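Local coordinates for BH0236 protein (Bacillus halodurans, PDB 5T7A) that is a family 56 carbohydrate-binding module that probably binds beta-1,3-glucan, at residues D28-G38 against T48-E56; E56-N67 against G93-E103. All blocks are in the same frame, centred on the assembly; numbering follows the deposited sequence. Where two conformers were deposited one is given.

Contact 1. Residues D28-G38 against T48-E56; sequences DSHTHPDYTAG and TIFFAPTTE. With EDO (1,2-ethanediol), chain C.
The antiparallel hairpin of strands 35-40 and 46-53 is packed on both faces, F50 lying across G38 on one and F51 against Y35 and A37 on the other. G38 has no side chain, and the F50 ring lies on the bare backbone there, with A37 C and G38 N over one face; F50 CG stands between its own backbone N and carbonyl carbon (chi1 73°), which turns the ring back across the neighbouring strand. S29 OG meets the ring edge, 3.5 Å from F50 CZ. On the opposite face of the sheet F51 and Y35 barely overlap, their planes at 29°; Y35 CB sits over the F51 ring, 3.4 Å from F51 CZ, and A37 CB approaches F51 CD1 to 3.7 Å. Backbone bonds join T36 with A52 and G38 with F50. Beyond the strands T54 grips the type I turn H32-Y35: its OG1 donates to a lone pair of P33 O at 2.7 Å, in the carbonyl plane, and receives a water proton at 2.6 Å. T54 N reaches D34 O from 56° above its carbonyl plane, 3.0 Å away. Inside the turn D34 N donates to H32 ND1. Ring packing thus flanks the backbone-bonded strands, while hydroxyl and water bonds take over at the more solvent-exposed turn.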
# COMPACT_ATOMS: atom_id res chain seq x y z
N ASP A 28 -3.73 1.15 9.97
CA ASP A 28 -4.00 2.53 9.54
C ASP A 28 -4.77 2.49 8.26
O ASP A 28 -4.50 1.66 7.36
CB ASP A 28 -2.69 3.24 9.12
CG ASP A 28 -1.80 3.53 10.21
OD1 ASP A 28 -2.19 3.33 11.38
OD2 ASP A 28 -0.64 3.95 9.91
N SER A 29 -5.67 3.43 8.12
CA SER A 29 -6.41 3.63 6.88
C SER A 29 -6.38 5.08 6.44
O SER A 29 -6.31 6.00 7.28
CB SER A 29 -7.84 3.14 6.93
OG SER A 29 -7.93 1.72 7.06
N HIS A 30 -6.34 5.24 5.11
CA HIS A 30 -6.42 6.52 4.48
C HIS A 30 -7.53 6.44 3.45
O HIS A 30 -7.62 5.44 2.76
CB HIS A 30 -5.12 6.83 3.80
CG HIS A 30 -3.96 6.82 4.74
ND1 HIS A 30 -3.67 7.86 5.61
CD2 HIS A 30 -3.07 5.84 5.02
CE1 HIS A 30 -2.58 7.55 6.30
NE2 HIS A 30 -2.21 6.32 5.97
N THR A 31 -8.33 7.53 3.29
CA THR A 31 -9.44 7.43 2.42
C THR A 31 -9.47 8.62 1.45
O THR A 31 -9.22 9.78 1.87
CB THR A 31 -10.78 7.40 3.17
OG1 THR A 31 -10.82 8.42 4.20
CG2 THR A 31 -10.96 6.06 3.80
N HIS A 32 -9.89 8.30 0.25
CA HIS A 32 -10.04 9.23 -0.86
C HIS A 32 -11.22 8.70 -1.66
O HIS A 32 -11.47 7.49 -1.67
CB HIS A 32 -8.81 9.28 -1.78
CG HIS A 32 -8.96 10.19 -2.96
ND1 HIS A 32 -9.48 9.77 -4.17
CD2 HIS A 32 -8.67 11.49 -3.11
CE1 HIS A 32 -9.51 10.78 -5.01
NE2 HIS A 32 -9.04 11.85 -4.38
N PRO A 33 -11.99 9.55 -2.36
CA PRO A 33 -13.09 8.94 -3.10
C PRO A 33 -12.77 7.71 -3.99
O PRO A 33 -13.61 6.82 -4.14
CB PRO A 33 -13.61 10.13 -3.94
CG PRO A 33 -13.42 11.22 -3.03
CD PRO A 33 -12.08 11.00 -2.45
N ASP A 34 -11.57 7.63 -4.54
CA ASP A 34 -11.14 6.47 -5.28
C ASP A 34 -10.68 5.27 -4.52
O ASP A 34 -10.55 4.23 -5.12
CB ASP A 34 -9.98 6.88 -6.20
CG ASP A 34 -10.40 7.76 -7.35
OD1 ASP A 34 -11.59 7.93 -7.58
OD2 ASP A 34 -9.50 8.24 -8.09
N TYR A 35 -10.45 5.32 -3.21
CA TYR A 35 -9.84 4.18 -2.49
C TYR A 35 -9.86 4.33 -0.96
O TYR A 35 -9.77 5.45 -0.40
CB TYR A 35 -8.37 3.99 -2.92
CG TYR A 35 -7.46 5.15 -2.66
CD1 TYR A 35 -6.87 5.36 -1.45
CD2 TYR A 35 -7.21 6.09 -3.66
CE1 TYR A 35 -6.04 6.46 -1.18
CE2 TYR A 35 -6.42 7.21 -3.40
CZ TYR A 35 -5.87 7.39 -2.15
OH TYR A 35 -5.07 8.47 -1.86
N THR A 36 -9.79 3.18 -0.30
CA THR A 36 -9.30 3.07 1.07
C THR A 36 -7.96 2.37 0.95
O THR A 36 -7.84 1.38 0.15
CB THR A 36 -10.18 2.20 1.95
OG1 THR A 36 -11.52 2.72 1.89
CG2 THR A 36 -9.71 2.24 3.37
N ALA A 37 -6.94 2.88 1.64
CA ALA A 37 -5.63 2.24 1.54
C ALA A 37 -4.92 2.35 2.86
O ALA A 37 -5.19 3.24 3.65
CB ALA A 37 -4.77 2.87 0.46
N GLY A 38 -3.98 1.43 3.14
CA GLY A 38 -3.34 1.53 4.42
C GLY A 38 -2.59 0.26 4.78
O GLY A 38 -2.11 -0.49 3.92
N THR A 48 0.61 -5.96 6.06
CA THR A 48 0.10 -5.95 4.69
C THR A 48 -0.29 -4.55 4.30
O THR A 48 -1.10 -3.92 4.95
CB THR A 48 -1.09 -6.89 4.51
OG1 THR A 48 -0.62 -8.25 4.72
CG2 THR A 48 -1.67 -6.75 3.10
N ILE A 49 0.30 -4.05 3.22
CA ILE A 49 -0.21 -2.81 2.58
C ILE A 49 -1.39 -3.19 1.74
O ILE A 49 -1.29 -4.12 0.89
CB ILE A 49 0.83 -2.14 1.67
CG1 ILE A 49 2.12 -1.80 2.46
CG2 ILE A 49 0.28 -0.84 1.08
CD1 ILE A 49 3.28 -1.37 1.59
N PHE A 50 -2.51 -2.48 1.93
CA PHE A 50 -3.70 -2.80 1.15
C PHE A 50 -4.18 -1.56 0.43
O PHE A 50 -4.00 -0.44 0.87
CB PHE A 50 -4.82 -3.37 1.98
CG PHE A 50 -5.54 -2.36 2.86
CD1 PHE A 50 -5.00 -2.02 4.10
CD2 PHE A 50 -6.71 -1.74 2.45
CE1 PHE A 50 -5.67 -1.13 4.94
CE2 PHE A 50 -7.38 -0.81 3.26
CZ PHE A 50 -6.87 -0.51 4.51
N PHE A 51 -4.86 -1.81 -0.66
CA PHE A 51 -5.48 -0.75 -1.51
C PHE A 51 -6.81 -1.28 -2.04
O PHE A 51 -6.85 -2.31 -2.74
CB PHE A 51 -4.52 -0.40 -2.65
CG PHE A 51 -4.97 0.78 -3.51
CD1 PHE A 51 -4.55 2.06 -3.19
CD2 PHE A 51 -5.84 0.60 -4.58
CE1 PHE A 51 -4.95 3.17 -3.93
CE2 PHE A 51 -6.23 1.67 -5.30
CZ PHE A 51 -5.83 2.93 -4.99
N ALA A 52 -7.90 -0.66 -1.63
CA ALA A 52 -9.26 -1.15 -1.91
C ALA A 52 -9.98 -0.06 -2.69
O ALA A 52 -10.60 0.86 -2.13
CB ALA A 52 -9.97 -1.47 -0.59
N PRO A 53 -9.92 -0.13 -4.03
CA PRO A 53 -10.48 0.95 -4.81
C PRO A 53 -11.99 0.87 -4.89
O PRO A 53 -12.57 -0.19 -4.79
CB PRO A 53 -9.83 0.77 -6.19
CG PRO A 53 -9.71 -0.74 -6.26
CD PRO A 53 -9.27 -1.15 -4.88
N THR A 54 -12.63 2.01 -5.01
CA THR A 54 -14.08 2.09 -5.18
C THR A 54 -14.57 1.73 -6.54
O THR A 54 -15.72 1.35 -6.70
CB THR A 54 -14.58 3.49 -4.80
OG1 THR A 54 -13.82 4.49 -5.48
CG2 THR A 54 -14.47 3.68 -3.29
N THR A 55 -13.72 1.87 -7.54
CA THR A 55 -13.97 1.36 -8.87
C THR A 55 -12.90 0.30 -9.14
O THR A 55 -11.77 0.49 -8.79
CB THR A 55 -13.87 2.50 -9.88
OG1 THR A 55 -14.92 3.44 -9.68
CG2 THR A 55 -13.99 1.92 -11.34
N GLU A 56 -13.28 -0.84 -9.71
CA GLU A 56 -12.33 -1.91 -10.06
C GLU A 56 -11.15 -1.35 -10.86
O GLU A 56 -11.37 -0.54 -11.71
CB GLU A 56 -13.05 -2.98 -10.89
CG GLU A 56 -12.17 -4.12 -11.33
CD GLU A 56 -12.89 -5.21 -12.11
OE1 GLU A 56 -14.13 -5.24 -12.12
OE2 GLU A 56 -12.18 -6.07 -12.69
C1 EDO C . -8.78 10.47 -10.42
O1 EDO C . -9.83 10.38 -9.39
C2 EDO C . -8.56 11.94 -10.67
O2 EDO C . -9.66 12.45 -11.37
O HOH W 1 -11.20 3.76 -7.80
O HOH W 2 -13.65 5.15 -8.04

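Contact 2. Residues E56-N67 against G93-E103. With EDO (1,2-ethanediol), chain E; EDO (1,2-ethanediol), chain D; EDO (1,2-ethanediol), chain F.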
# COMPACT_ATOMS: atom_id res chain seq x y z
N GLU A 56 -13.28 -0.84 -9.71
CA GLU A 56 -12.33 -1.91 -10.06
C GLU A 56 -11.15 -1.35 -10.86
O GLU A 56 -11.37 -0.54 -11.71
CB GLU A 56 -13.05 -2.98 -10.89
CG GLU A 56 -12.17 -4.12 -11.33
CD GLU A 56 -12.89 -5.21 -12.11
OE1 GLU A 56 -14.13 -5.24 -12.12
OE2 GLU A 56 -12.18 -6.07 -12.69
N ALA A 57 -9.95 -1.77 -10.49
CA ALA A 57 -8.70 -1.35 -11.15
C ALA A 57 -8.13 -2.53 -12.00
O ALA A 57 -8.16 -3.66 -11.58
CB ALA A 57 -7.70 -0.98 -10.07
N ARG A 58 -7.59 -2.21 -13.17
CA ARG A 58 -6.92 -3.23 -13.97
C ARG A 58 -5.60 -3.64 -13.29
O ARG A 58 -5.16 -4.81 -13.39
CB ARG A 58 -6.66 -2.74 -15.35
CG ARG A 58 -7.92 -2.61 -16.22
CD ARG A 58 -7.53 -2.27 -17.66
NE ARG A 58 -7.11 -0.88 -17.84
CZ ARG A 58 -5.99 -0.51 -18.45
NH1 ARG A 58 -5.12 -1.44 -18.91
NH2 ARG A 58 -5.74 0.73 -18.58
N TYR A 59 -5.00 -2.72 -12.56
CA TYR A 59 -3.74 -2.96 -11.86
C TYR A 59 -3.53 -1.88 -10.82
O TYR A 59 -4.07 -0.76 -10.95
CB TYR A 59 -2.55 -2.92 -12.82
CG TYR A 59 -2.35 -1.66 -13.60
CD1 TYR A 59 -1.62 -0.60 -13.11
CD2 TYR A 59 -2.93 -1.49 -14.85
CE1 TYR A 59 -1.46 0.58 -13.84
CE2 TYR A 59 -2.74 -0.31 -15.61
CZ TYR A 59 -2.02 0.70 -15.11
OH TYR A 59 -1.88 1.88 -15.83
N VAL A 60 -2.76 -2.24 -9.80
CA VAL A 60 -2.28 -1.22 -8.81
C VAL A 60 -0.83 -1.59 -8.48
O VAL A 60 -0.54 -2.73 -8.19
CB VAL A 60 -3.11 -1.28 -7.51
CG1 VAL A 60 -2.62 -0.24 -6.57
CG2 VAL A 60 -4.57 -1.06 -7.82
N ASP A 61 0.06 -0.59 -8.58
CA ASP A 61 1.44 -0.68 -8.12
C ASP A 61 1.60 0.05 -6.78
O ASP A 61 0.92 1.05 -6.53
CB ASP A 61 2.38 -0.05 -9.08
CG ASP A 61 2.42 -0.75 -10.44
OD1 ASP A 61 2.10 -1.93 -10.51
OD2 ASP A 61 2.75 -0.07 -11.44
N VAL A 62 2.48 -0.50 -5.93
CA VAL A 62 2.88 0.18 -4.74
C VAL A 62 4.34 0.57 -4.81
O VAL A 62 5.16 -0.18 -5.38
CB VAL A 62 2.57 -0.67 -3.48
CG1 VAL A 62 3.34 -1.99 -3.44
CG2 VAL A 62 2.80 0.13 -2.22
N HIS A 63 4.63 1.74 -4.29
CA HIS A 63 6.01 2.34 -4.22
C HIS A 63 6.32 2.42 -2.74
O HIS A 63 5.48 2.91 -1.98
CB HIS A 63 6.01 3.73 -4.83
CG HIS A 63 5.27 3.80 -6.13
ND1 HIS A 63 5.69 3.12 -7.27
CD2 HIS A 63 4.10 4.36 -6.46
CE1 HIS A 63 4.81 3.29 -8.23
NE2 HIS A 63 3.84 4.05 -7.78
N LEU A 64 7.45 1.85 -2.28
CA LEU A 64 7.71 1.86 -0.83
C LEU A 64 9.15 2.12 -0.51
O LEU A 64 10.05 1.85 -1.33
CB LEU A 64 7.15 0.62 -0.16
CG LEU A 64 7.71 -0.74 -0.56
CD1 LEU A 64 8.96 -0.98 0.25
CD2 LEU A 64 6.66 -1.85 -0.35
N LYS A 65 9.35 2.66 0.67
CA LYS A 65 10.70 2.80 1.24
C LYS A 65 10.63 2.53 2.70
O LYS A 65 9.66 2.88 3.37
CB LYS A 65 11.15 4.24 1.13
CG LYS A 65 11.30 4.83 -0.23
CD LYS A 65 11.37 6.36 -0.08
CE LYS A 65 11.58 6.95 -1.43
NZ LYS A 65 12.15 8.33 -1.36
N VAL A 66 11.72 2.02 3.26
CA VAL A 66 11.78 1.74 4.67
C VAL A 66 12.95 2.55 5.27
O VAL A 66 14.05 2.45 4.74
CB VAL A 66 12.03 0.27 4.91
CG1 VAL A 66 12.18 0.03 6.42
CG2 VAL A 66 10.94 -0.64 4.33
N ASN A 67 12.67 3.32 6.33
CA ASN A 67 13.68 4.24 6.99
C ASN A 67 14.42 5.06 5.92
O ASN A 67 15.67 5.21 5.94
CB ASN A 67 14.65 3.40 7.81
CG ASN A 67 13.95 2.59 8.91
OD1 ASN A 67 13.04 3.11 9.52
ND2 ASN A 67 14.31 1.33 9.08
N GLY A 93 9.92 0.25 15.49
CA GLY A 93 10.62 1.46 15.09
C GLY A 93 10.88 1.70 13.60
O GLY A 93 11.23 2.82 13.24
N ASP A 94 10.77 0.67 12.75
CA ASP A 94 10.89 0.85 11.30
C ASP A 94 9.82 1.85 10.81
O ASP A 94 8.66 1.85 11.30
CB ASP A 94 10.87 -0.47 10.54
CG ASP A 94 12.12 -1.28 10.77
OD1 ASP A 94 13.03 -0.73 11.34
OD2 ASP A 94 12.18 -2.43 10.33
N VAL A 95 10.22 2.77 9.93
CA VAL A 95 9.28 3.66 9.24
C VAL A 95 9.07 3.17 7.77
O VAL A 95 9.99 3.09 6.95
CB VAL A 95 9.68 5.15 9.29
CG1 VAL A 95 8.85 5.99 8.37
CG2 VAL A 95 9.59 5.69 10.70
N LEU A 96 7.82 2.87 7.45
CA LEU A 96 7.45 2.44 6.08
C LEU A 96 6.69 3.60 5.45
O LEU A 96 5.68 4.06 5.95
CB LEU A 96 6.59 1.17 6.17
CG LEU A 96 5.92 0.76 4.85
CD1 LEU A 96 6.95 0.22 3.89
CD2 LEU A 96 4.93 -0.34 5.19
N GLU A 97 7.20 4.06 4.30
CA GLU A 97 6.51 5.07 3.51
C GLU A 97 6.04 4.39 2.24
O GLU A 97 6.76 3.59 1.66
CB GLU A 97 7.38 6.29 3.24
CG GLU A 97 7.47 7.20 4.50
CD GLU A 97 8.40 8.34 4.25
OE1 GLU A 97 9.62 8.06 4.25
OE2 GLU A 97 7.90 9.48 4.08
N TYR A 98 4.85 4.74 1.75
CA TYR A 98 4.24 3.99 0.67
C TYR A 98 3.29 4.88 -0.09
O TYR A 98 2.65 5.78 0.47
CB TYR A 98 3.52 2.74 1.16
CG TYR A 98 2.43 2.98 2.16
CD1 TYR A 98 2.73 3.16 3.52
CD2 TYR A 98 1.09 2.95 1.81
CE1 TYR A 98 1.75 3.37 4.44
CE2 TYR A 98 0.11 3.15 2.71
CZ TYR A 98 0.40 3.36 4.02
OH TYR A 98 -0.62 3.56 4.92
N SER A 99 3.29 4.69 -1.41
CA SER A 99 2.36 5.41 -2.31
C SER A 99 1.89 4.44 -3.35
O SER A 99 2.43 3.32 -3.44
CB SER A 99 3.04 6.57 -2.96
OG SER A 99 4.21 6.14 -3.65
N PHE A 100 0.85 4.83 -4.09
CA PHE A 100 0.27 3.95 -5.07
C PHE A 100 0.16 4.57 -6.43
O PHE A 100 -0.09 5.78 -6.54
CB PHE A 100 -1.14 3.50 -4.64
CG PHE A 100 -1.17 2.89 -3.25
CD1 PHE A 100 -0.95 1.56 -3.06
CD2 PHE A 100 -1.42 3.71 -2.14
CE1 PHE A 100 -0.99 1.01 -1.76
CE2 PHE A 100 -1.44 3.18 -0.90
CZ PHE A 100 -1.22 1.83 -0.68
N THR A 101 0.20 3.71 -7.45
CA THR A 101 -0.23 4.11 -8.78
C THR A 101 -1.34 3.12 -9.13
O THR A 101 -1.08 1.92 -9.19
CB THR A 101 0.95 4.10 -9.79
OG1 THR A 101 1.93 5.07 -9.42
CG2 THR A 101 0.44 4.39 -11.19
N TYR A 102 -2.54 3.65 -9.39
CA TYR A 102 -3.69 2.82 -9.64
C TYR A 102 -4.38 3.19 -10.92
O TYR A 102 -4.48 4.33 -11.30
CB TYR A 102 -4.71 2.92 -8.51
CG TYR A 102 -5.25 4.25 -8.22
CD1 TYR A 102 -4.59 5.16 -7.42
CD2 TYR A 102 -6.55 4.60 -8.68
CE1 TYR A 102 -5.17 6.41 -7.15
CE2 TYR A 102 -7.12 5.81 -8.40
CZ TYR A 102 -6.45 6.72 -7.61
OH TYR A 102 -6.99 7.94 -7.33
N GLU A 103 -4.86 2.17 -11.60
CA GLU A 103 -5.60 2.39 -12.84
C GLU A 103 -7.09 2.64 -12.45
O GLU A 103 -7.63 2.05 -11.48
CB GLU A 103 -5.48 1.17 -13.68
CG GLU A 103 -6.05 1.29 -15.08
CD GLU A 103 -7.49 0.88 -15.19
OE1 GLU A 103 -8.09 0.30 -14.26
OE2 GLU A 103 -8.06 1.18 -16.29
C1 EDO E . 9.32 9.21 0.57
O1 EDO E . 10.68 9.41 0.21
C2 EDO E . 8.68 10.56 0.52
O2 EDO E . 8.40 11.03 1.83
C1 EDO D . -2.57 1.87 -18.90
O1 EDO D . -3.52 2.00 -20.01
C2 EDO D . -3.27 2.47 -17.73
O2 EDO D . -3.10 3.77 -17.72
C1 EDO F . 14.55 -0.78 2.18
O1 EDO F . 15.09 -1.77 1.33
C2 EDO F . 13.51 -0.03 1.36
O2 EDO F . 13.70 1.39 1.32
O HOH W 3 -10.80 0.52 -14.20
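E103 OE2 is gripped from two places: R58 NE donates to it at 2.7 Å in a salt bridge, with a weaker bond from R58 NH2, and G106 N adds another. R58 NE approaches well above the carboxylate plane, and the guanidinium and carboxylate planes are nearly perpendicular (78°). R58 N donates to E103 OE1 (2.8 Å), which means that backbone and side chain of the same arginine hold the two carboxylate oxygens. A water that donates to E103 OE1 also donates to E56 O. The bend at chi2 (-91°) brings the carboxylate of E103 back to R58, while E103 CB lies over a face of the Y59 ring, 3.7 Å from its centroid; Y59 OH itself bonds to Q108.

Strands 60-66 and 95-103 are antiparallel neighbours in the beta-sheet of the module although they are not consecutive in sequence. On the face with V60 and V62, the V62 and F100 side chains lie side by side, V62 CG2 3.9 Å from F100 CE1, and L96 CD1 reaches both L64 and V66; F51 and I49 of strand 46-53 pack against this face. The other face is polar. H63 NE2 and T101 OG1 share a hydrogen bond in the plane of the imidazole at 2.7 Å, nearly straight (167°). With N73 OD1 bonded to H63 ND1, both ring nitrogens are held and the ring's rotation is set; T110 is a second partner of T101 OG1. At the far end V95 N donates to N67 OD1 at 2.9 Å, and N67 ND2 makes a weak bond to D94 OD1.

Both contacts are antiparallel strand pairings of the same sheet, and both are partly buried: 7 of 15 touching residues are buried in contact 1, 11 of 23 in contact 2. Contact 1 joins consecutive strands near the sheet's edge, whereas contact 2 pairs segments 26 residues apart and lies nearer the chain centre. They share E56. Strands 46-53 and 95-103 are not neighbours in the sheet, yet their side chains pack, F51 CD1 3.5 Å from F100 CG. At the turn end D34 OD2 and Y102 OH probably form a hydrogen bond. Contact 2 carries a salt bridge across its segments; in contact 1 D34 finds its charged partner, K104, outside them, and ring packing combines with backbone, hydroxyl and water bonds.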